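Local coordinates for protein alpha-fucosidase (Bifidobacterium bifidum, PDB 2EAB) that probably hydrolyses alpha-1,2-linked L-fucose residues, as the catalytic portion of a longer bifidobacterial protein, at residues A[12-15]-A[16-19]; A[698-701]-A[702-706]; A[706-709]-A[710-714]. All coordinates share one frame; numbering follows the deposited sequence.

Contact 1 lies apart from the other two: its nearest atoms are about 31 Å from those of contact 2 and about 30 Å from those of contact 3. It is a surface turn leading into strand 19-22, in which polar side chains and waters do most of the holding. Contacts 2 and 3 share S706 and both use helix 697-711 of the catalytic domain, contact 3 running on past its end; their centres are about 12 Å apart. Each is partly buried. Contact 2 keeps mostly regular helical bonding along the first part of the helix, apart from one weak bond at its start, whereas contact 3 shows that bonding weakening where the helix gives way to strand 712-713.

Contact 1: residues A[12-15]-A[16-19]; sequences GDTS and KDDW
T14 and D17 are the ends of a type I beta turn leading into strand 19-22, an outermost strand of a nine-stranded antiparallel sheet; their CA atoms are 5.2 Å apart, and D17 N donates to T14 O at 3.1 Å and 158° from well above the carbonyl plane. The backbone N of S15 reaches D13 OD1 at 3.0 Å, forming an Asx turn, and S15 OG, set between the backbone N and the carbonyl carbon (chi1 64°), donates to the same oxygen at 2.6 Å from the syn side, somewhat out of the carboxylate plane. K16, bent at chi2 and chi4, folds back so that NZ donates to S15 OG at 2.8 Å. On another flank, T14 CG2 lies 3.6 Å from D17 OD2, whose salt bridge to K164 ties the turn to the chain beyond strand 156-161, while T14 OG1 approaches W19 CZ2 obliquely at 3.7 Å. One water links D13 O, K16 N and D17 OD1. With an alanine here in place of S15, K16 NZ is likely to lose this acceptor and D13 OD1 one of its two S15 donors. S15 OG thus gives one bond and receives another, linking lysine to aspartate through a hydroxyl.

Contact 2: residues A[698-701]-A[702-706]; sequences EYMD and AAKTS
M700 and K704, one helical turn apart, cross obliquely in an i to i+4 side-chain packing, meeting where M700 CG lies 3.8 Å from K704 CE. The two chains have opposite shapes. M700 starts with CG turned away from the backbone N (chi1 -174°) and then bends at chi2 and again at chi3. K704 places CG beside its own backbone N (chi1 -72°) and runs extended from there, so its methylenes travel back along the preceding turn, with CG 3.3 Å from M700 O. That carbonyl is also the acceptor for K704 N at 2.8 Å and 164°, close to straight, so the aliphatic part of the lysine lies alongside a backbone bond of its own helix.

The amine end turns to a different partner. K704 NZ and D701 OD1 are 4.7 Å apart and do not touch, but one water spans them, accepting from NZ at 3.0 Å and donating to OD1 at 2.9 Å: an indirect, water-bridged i to i+3 Asp-Lys pair. The surrounding bonds are those of a regular alpha-helix: A703 N donates to Y699 O at 2.9 Å and T705 N to D701 O, whereas the bond from A702 N to E698 O is long and weak.

The side chain of M700 lies about 10 Å from that of D690, a calcium ligand in another structure of this protein, with no ion bound there in this model. The short methyl of A702 meets V644 and I650, and S706 OG accepts from the backbone N of I650. Y699 packs on I642, so loop residues cover the face of helix 697-711 bearing Y699 and A702, and L686 meets M700 further round the helix, while D701 and E698 are exposed.

Contact 3: residues A[706-709]-A[710-714]; sequences SLRY and RCFKG
This is a local contact, R708 to F712 and its neighbours, at the C-terminal end of helix 697-711, where the chain passes into strand 712-713. The backbone bonds record the ending. R710 N still donates to S706 O at 3.1 Å and 154°, but C711 N meets L707 O at 2.9 Å with its angle already down to 130°, and F712 N reaches R708 O at 3.1 Å only weakly. F712, the first residue to leave helical torsions, holds CG anti to its carbonyl carbon (chi1 -74°), which brings the ring back beside the last turn. R708 O then lies at the ring edge, near its plane, 3.4 Å from CD2, and also 3.3 Å from CB of F712. C711 CB lies 3.2 Å from L707 O. A water ties the exit together, donating to Y709 O and to F712 O at 2.7 Å each, two carbonyls that could not bond to one another.

R710 points its guanidinium away from the turn, with NH2 in a salt bridge to E652 and NE bonded to H679 O. L707, R708 and C711 touch W732 of helix 722-734. With C711 bonded through its backbone to Q718 and strand 712-713 antiparallel to 716-717, this is a helix followed without a linker by a small two-stranded antiparallel hairpin that leads on to helix 722-734, within the catalytic domain of a family related to the six-hairpin glycosidases.

Contact 1: residues A[12-15]-A[16-19]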
loop_
_atom_site.group_PDB
_atom_site.type_symbol
_atom_site.label_atom_id
_atom_site.label_comp_id
_atom_site.label_asym_id
_atom_site.label_seq_id
_atom_site.Cartn_x
_atom_site.Cartn_y
_atom_site.Cartn_z
ATOM N N GLY A 12 19.230 17.862 -19.600
ATOM C CA GLY A 12 20.340 18.491 -18.894
ATOM C C GLY A 12 21.193 17.462 -18.181
ATOM O O GLY A 12 21.374 16.345 -18.673
ATOM N N ASP A 13 21.708 17.839 -17.014
ATOM C CA ASP A 13 22.571 16.970 -16.221
ATOM C C ASP A 13 21.757 15.924 -15.456
ATOM O O ASP A 13 21.106 16.242 -14.459
ATOM C CB ASP A 13 23.417 17.808 -15.254
ATOM C CG ASP A 13 24.564 17.023 -14.638
ATOM O OD1 ASP A 13 24.559 15.777 -14.712
ATOM O OD2 ASP A 13 25.478 17.662 -14.075
ATOM N N THR A 14 21.811 14.680 -15.929
ATOM C CA THR A 14 21.091 13.569 -15.298
ATOM C C THR A 14 22.016 12.652 -14.497
ATOM O O THR A 14 21.586 11.603 -14.008
ATOM C CB THR A 14 20.327 12.713 -16.337
ATOM O OG1 THR A 14 21.243 12.224 -17.326
ATOM C CG2 THR A 14 19.229 13.522 -17.009
ATOM N N SER A 15 23.279 13.055 -14.353
ATOM C CA SER A 15 24.293 12.235 -13.687
ATOM C C SER A 15 23.962 11.899 -12.231
ATOM O O SER A 15 24.400 10.868 -11.716
ATOM C CB SER A 15 25.665 12.911 -13.759
ATOM O OG SER A 15 25.659 14.133 -13.040
ATOM N N LYS A 16 23.197 12.769 -11.579
ATOM C CA LYS A 16 22.849 12.596 -10.166
ATOM C C LYS A 16 21.459 11.982 -9.965
ATOM O O LYS A 16 21.015 11.794 -8.831
ATOM C CB LYS A 16 22.953 13.932 -9.415
ATOM C CG LYS A 16 24.273 14.687 -9.610
ATOM C CD LYS A 16 25.459 13.937 -9.013
ATOM C CE LYS A 16 26.769 14.676 -9.259
ATOM N NZ LYS A 16 27.156 14.687 -10.700
ATOM N N ASP A 17 20.779 11.673 -11.066
ATOM C CA ASP A 17 19.444 11.073 -11.014
ATOM C C ASP A 17 19.521 9.582 -10.697
ATOM O O ASP A 17 20.526 8.926 -10.985
ATOM C CB ASP A 17 18.706 11.285 -12.342
ATOM C CG ASP A 17 18.324 12.736 -12.588
ATOM O OD1 ASP A 17 18.495 13.586 -11.685
ATOM O OD2 ASP A 17 17.836 13.022 -13.702
ATOM N N ASP A 18 18.451 9.056 -10.101
ATOM C CA ASP A 18 18.347 7.631 -9.798
ATOM C C ASP A 18 17.737 6.898 -10.984
ATOM O O ASP A 18 16.623 7.211 -11.393
ATOM C CB ASP A 18 17.468 7.409 -8.563
ATOM C CG ASP A 18 17.981 8.138 -7.332
ATOM O OD1 ASP A 18 19.206 8.139 -7.080
ATOM O OD2 ASP A 18 17.142 8.701 -6.600
ATOM N N TRP A 19 18.468 5.919 -11.517
ATOM C CA TRP A 19 18.022 5.152 -12.676
ATOM C C TRP A 19 17.956 3.659 -12.410
ATOM O O TRP A 19 18.859 3.083 -11.805
ATOM C CB TRP A 19 19.016 5.317 -13.824
ATOM C CG TRP A 19 18.989 6.591 -14.586
ATOM C CD1 TRP A 19 18.381 7.763 -14.243
ATOM C CD2 TRP A 19 19.659 6.832 -15.824
ATOM N NE1 TRP A 19 18.610 8.716 -15.210
ATOM C CE2 TRP A 19 19.396 8.169 -16.190
ATOM C CE3 TRP A 19 20.448 6.037 -16.669
ATOM C CZ2 TRP A 19 19.899 8.734 -17.366
ATOM C CZ3 TRP A 19 20.947 6.599 -17.836
ATOM C CH2 TRP A 19 20.667 7.933 -18.176
HETATM O O HOH W 1 21.170 15.011 -12.051
HETATM O O HOH W 2 23.154 9.089 -9.902
HETATM O O HOH W 3 27.573 11.889 -11.090
#

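Contact 2: residues A[698-701]-A[702-706]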
loop_
_atom_site.group_PDB
_atom_site.type_symbol
_atom_site.label_atom_id
_atom_site.label_comp_id
_atom_site.label_asym_id
_atom_site.label_seq_id
_atom_site.Cartn_x
_atom_site.Cartn_y
_atom_site.Cartn_z
ATOM N N GLU A 698 8.795 -7.277 28.565
ATOM C CA GLU A 698 8.049 -8.525 28.737
ATOM C C GLU A 698 7.379 -8.931 27.423
ATOM O O GLU A 698 7.527 -10.066 26.954
ATOM C CB GLU A 698 7.006 -8.407 29.852
ATOM C CG GLU A 698 6.279 -9.725 30.139
ATOM C CD GLU A 698 5.048 -9.575 31.020
ATOM O OE1 GLU A 698 4.451 -8.477 31.077
ATOM O OE2 GLU A 698 4.661 -10.580 31.656
ATOM N N TYR A 699 6.657 -7.988 26.826
ATOM C CA TYR A 699 5.958 -8.239 25.570
ATOM C C TYR A 699 6.927 -8.364 24.397
ATOM O O TYR A 699 6.765 -9.251 23.552
ATOM C CB TYR A 699 4.940 -7.130 25.295
ATOM C CG TYR A 699 3.640 -7.218 26.076
ATOM C CD1 TYR A 699 3.476 -8.111 27.138
ATOM C CD2 TYR A 699 2.575 -6.380 25.755
ATOM C CE1 TYR A 699 2.279 -8.171 27.849
ATOM C CE2 TYR A 699 1.379 -6.430 26.461
ATOM C CZ TYR A 699 1.236 -7.327 27.501
ATOM O OH TYR A 699 0.045 -7.374 28.190
ATOM N N MET A 700 7.926 -7.483 24.333
ATOM C CA MET A 700 8.886 -7.521 23.229
ATOM C C MET A 700 9.704 -8.819 23.205
ATOM O O MET A 700 9.922 -9.396 22.136
ATOM C CB MET A 700 9.807 -6.298 23.226
ATOM C CG MET A 700 10.736 -6.231 22.009
ATOM S SD MET A 700 9.857 -6.253 20.423
ATOM C CE MET A 700 9.240 -4.575 20.401
ATOM N N ASP A 701 10.153 -9.284 24.371
ATOM C CA ASP A 701 10.887 -10.549 24.446
ATOM C C ASP A 701 10.034 -11.697 23.912
ATOM O O ASP A 701 10.529 -12.570 23.196
ATOM C CB ASP A 701 11.322 -10.859 25.882
ATOM C CG ASP A 701 12.456 -9.968 26.367
ATOM O OD1 ASP A 701 13.055 -9.230 25.557
ATOM O OD2 ASP A 701 12.750 -10.017 27.581
ATOM N N ALA A 702 8.753 -11.680 24.264
ATOM C CA ALA A 702 7.812 -12.695 23.800
ATOM C C ALA A 702 7.571 -12.603 22.291
ATOM O O ALA A 702 7.478 -13.630 21.604
ATOM C CB ALA A 702 6.508 -12.594 24.563
ATOM N N ALA A 703 7.481 -11.377 21.777
ATOM C CA ALA A 703 7.301 -11.170 20.344
ATOM C C ALA A 703 8.522 -11.643 19.564
ATOM O O ALA A 703 8.385 -12.264 18.507
ATOM C CB ALA A 703 6.985 -9.713 20.045
ATOM N N LYS A 704 9.711 -11.365 20.095
ATOM C CA LYS A 704 10.944 -11.851 19.481
ATOM C C LYS A 704 10.976 -13.385 19.446
ATOM O O LYS A 704 11.387 -13.975 18.448
ATOM C CB LYS A 704 12.169 -11.295 20.210
ATOM C CG LYS A 704 12.441 -9.807 19.990
ATOM C CD LYS A 704 13.640 -9.389 20.841
ATOM C CE LYS A 704 13.932 -7.902 20.799
ATOM N NZ LYS A 704 15.073 -7.569 21.704
ATOM N N THR A 705 10.525 -14.017 20.527
ATOM C CA THR A 705 10.429 -15.478 20.583
ATOM C C THR A 705 9.461 -15.994 19.515
ATOM O O THR A 705 9.784 -16.922 18.773
ATOM C CB THR A 705 10.017 -15.939 21.985
ATOM O OG1 THR A 705 11.068 -15.602 22.897
ATOM C CG2 THR A 705 9.781 -17.447 22.038
ATOM N N SER A 706 8.290 -15.365 19.422
ATOM C CA SER A 706 7.316 -15.711 18.388
ATOM C C SER A 706 7.895 -15.570 16.984
ATOM O O SER A 706 7.710 -16.454 16.141
ATOM C CB SER A 706 6.061 -14.850 18.521
ATOM O OG SER A 706 5.312 -15.226 19.659
HETATM O O HOH W 4 13.224 -6.814 23.998
#

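Contact 3: residues A[706-709]-A[710-714]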
loop_
_atom_site.group_PDB
_atom_site.type_symbol
_atom_site.label_atom_id
_atom_site.label_comp_id
_atom_site.label_asym_id
_atom_site.label_seq_id
_atom_site.Cartn_x
_atom_site.Cartn_y
_atom_site.Cartn_z
ATOM N N SER A 706 8.290 -15.365 19.422
ATOM C CA SER A 706 7.316 -15.711 18.388
ATOM C C SER A 706 7.895 -15.570 16.984
ATOM O O SER A 706 7.710 -16.454 16.141
ATOM C CB SER A 706 6.061 -14.850 18.521
ATOM O OG SER A 706 5.312 -15.226 19.659
ATOM N N LEU A 707 8.578 -14.453 16.730
ATOM C CA LEU A 707 9.214 -14.211 15.440
ATOM C C LEU A 707 10.273 -15.254 15.108
ATOM O O LEU A 707 10.355 -15.707 13.969
ATOM C CB LEU A 707 9.845 -12.819 15.399
ATOM C CG LEU A 707 8.908 -11.620 15.258
ATOM C CD1 LEU A 707 9.676 -10.346 15.521
ATOM C CD2 LEU A 707 8.257 -11.575 13.883
ATOM N N ARG A 708 11.085 -15.628 16.096
ATOM C CA ARG A 708 12.145 -16.608 15.867
ATOM C C ARG A 708 11.572 -17.950 15.420
ATOM O O ARG A 708 12.061 -18.539 14.454
ATOM C CB ARG A 708 13.046 -16.777 17.094
ATOM C CG ARG A 708 13.995 -15.604 17.335
ATOM C CD ARG A 708 15.106 -15.951 18.325
ATOM N NE ARG A 708 14.596 -16.518 19.572
ATOM C CZ ARG A 708 14.214 -15.811 20.633
ATOM N NH1 ARG A 708 14.277 -14.485 20.622
ATOM N NH2 ARG A 708 13.766 -16.438 21.715
ATOM N N TYR A 709 10.535 -18.424 16.108
ATOM C CA TYR A 709 9.889 -19.669 15.706
ATOM C C TYR A 709 9.317 -19.585 14.292
ATOM O O TYR A 709 9.429 -20.533 13.516
ATOM C CB TYR A 709 8.789 -20.064 16.685
ATOM C CG TYR A 709 9.270 -20.735 17.951
ATOM C CD1 TYR A 709 9.819 -22.021 17.922
ATOM C CD2 TYR A 709 9.144 -20.101 19.184
ATOM C CE1 TYR A 709 10.250 -22.648 19.093
ATOM C CE2 TYR A 709 9.567 -20.719 20.358
ATOM C CZ TYR A 709 10.120 -21.991 20.308
ATOM O OH TYR A 709 10.541 -22.608 21.465
ATOM N N ARG A 710 8.707 -18.452 13.952
ATOM C CA ARG A 710 8.096 -18.306 12.631
ATOM C C ARG A 710 9.103 -18.145 11.491
ATOM O O ARG A 710 8.842 -18.592 10.374
ATOM C CB ARG A 710 7.116 -17.137 12.608
ATOM C CG ARG A 710 5.852 -17.415 11.802
ATOM C CD ARG A 710 4.914 -18.368 12.537
ATOM N NE ARG A 710 3.521 -17.925 12.455
ATOM C CZ ARG A 710 2.624 -18.068 13.427
ATOM N NH1 ARG A 710 2.949 -18.656 14.575
ATOM N NH2 ARG A 710 1.390 -17.606 13.246
ATOM N N CYS A 711 10.249 -17.527 11.775
ATOM C CA CYS A 711 11.146 -17.032 10.724
ATOM C C CYS A 711 12.407 -17.860 10.494
ATOM O O CYS A 711 13.119 -17.639 9.513
ATOM C CB CYS A 711 11.537 -15.579 11.010
ATOM S SG CYS A 711 10.163 -14.423 10.907
ATOM N N PHE A 712 12.677 -18.796 11.401
ATOM C CA PHE A 712 13.881 -19.621 11.352
ATOM C C PHE A 712 13.553 -21.102 11.186
ATOM O O PHE A 712 12.549 -21.595 11.711
ATOM C CB PHE A 712 14.709 -19.433 12.631
ATOM C CG PHE A 712 15.446 -18.122 12.702
ATOM C CD1 PHE A 712 16.802 -18.059 12.400
ATOM C CD2 PHE A 712 14.794 -16.950 13.082
ATOM C CE1 PHE A 712 17.495 -16.852 12.465
ATOM C CE2 PHE A 712 15.479 -15.738 13.154
ATOM C CZ PHE A 712 16.835 -15.688 12.841
ATOM N N LYS A 713 14.403 -21.802 10.442
ATOM C CA LYS A 713 14.412 -23.260 10.431
ATOM C C LYS A 713 15.740 -23.630 11.069
ATOM O O LYS A 713 16.800 -23.417 10.476
ATOM C CB LYS A 713 14.309 -23.803 9.004
ATOM C CG LYS A 713 14.224 -25.328 8.916
ATOM C CD LYS A 713 14.190 -25.821 7.475
ATOM C CE LYS A 713 12.783 -25.802 6.892
ATOM N NZ LYS A 713 12.744 -26.394 5.525
ATOM N N GLY A 714 15.675 -24.147 12.293
ATOM C CA GLY A 714 16.864 -24.306 13.122
ATOM C C GLY A 714 17.447 -22.939 13.425
ATOM O O GLY A 714 16.755 -22.061 13.950
HETATM O O HOH W 5 11.051 -22.665 13.718
#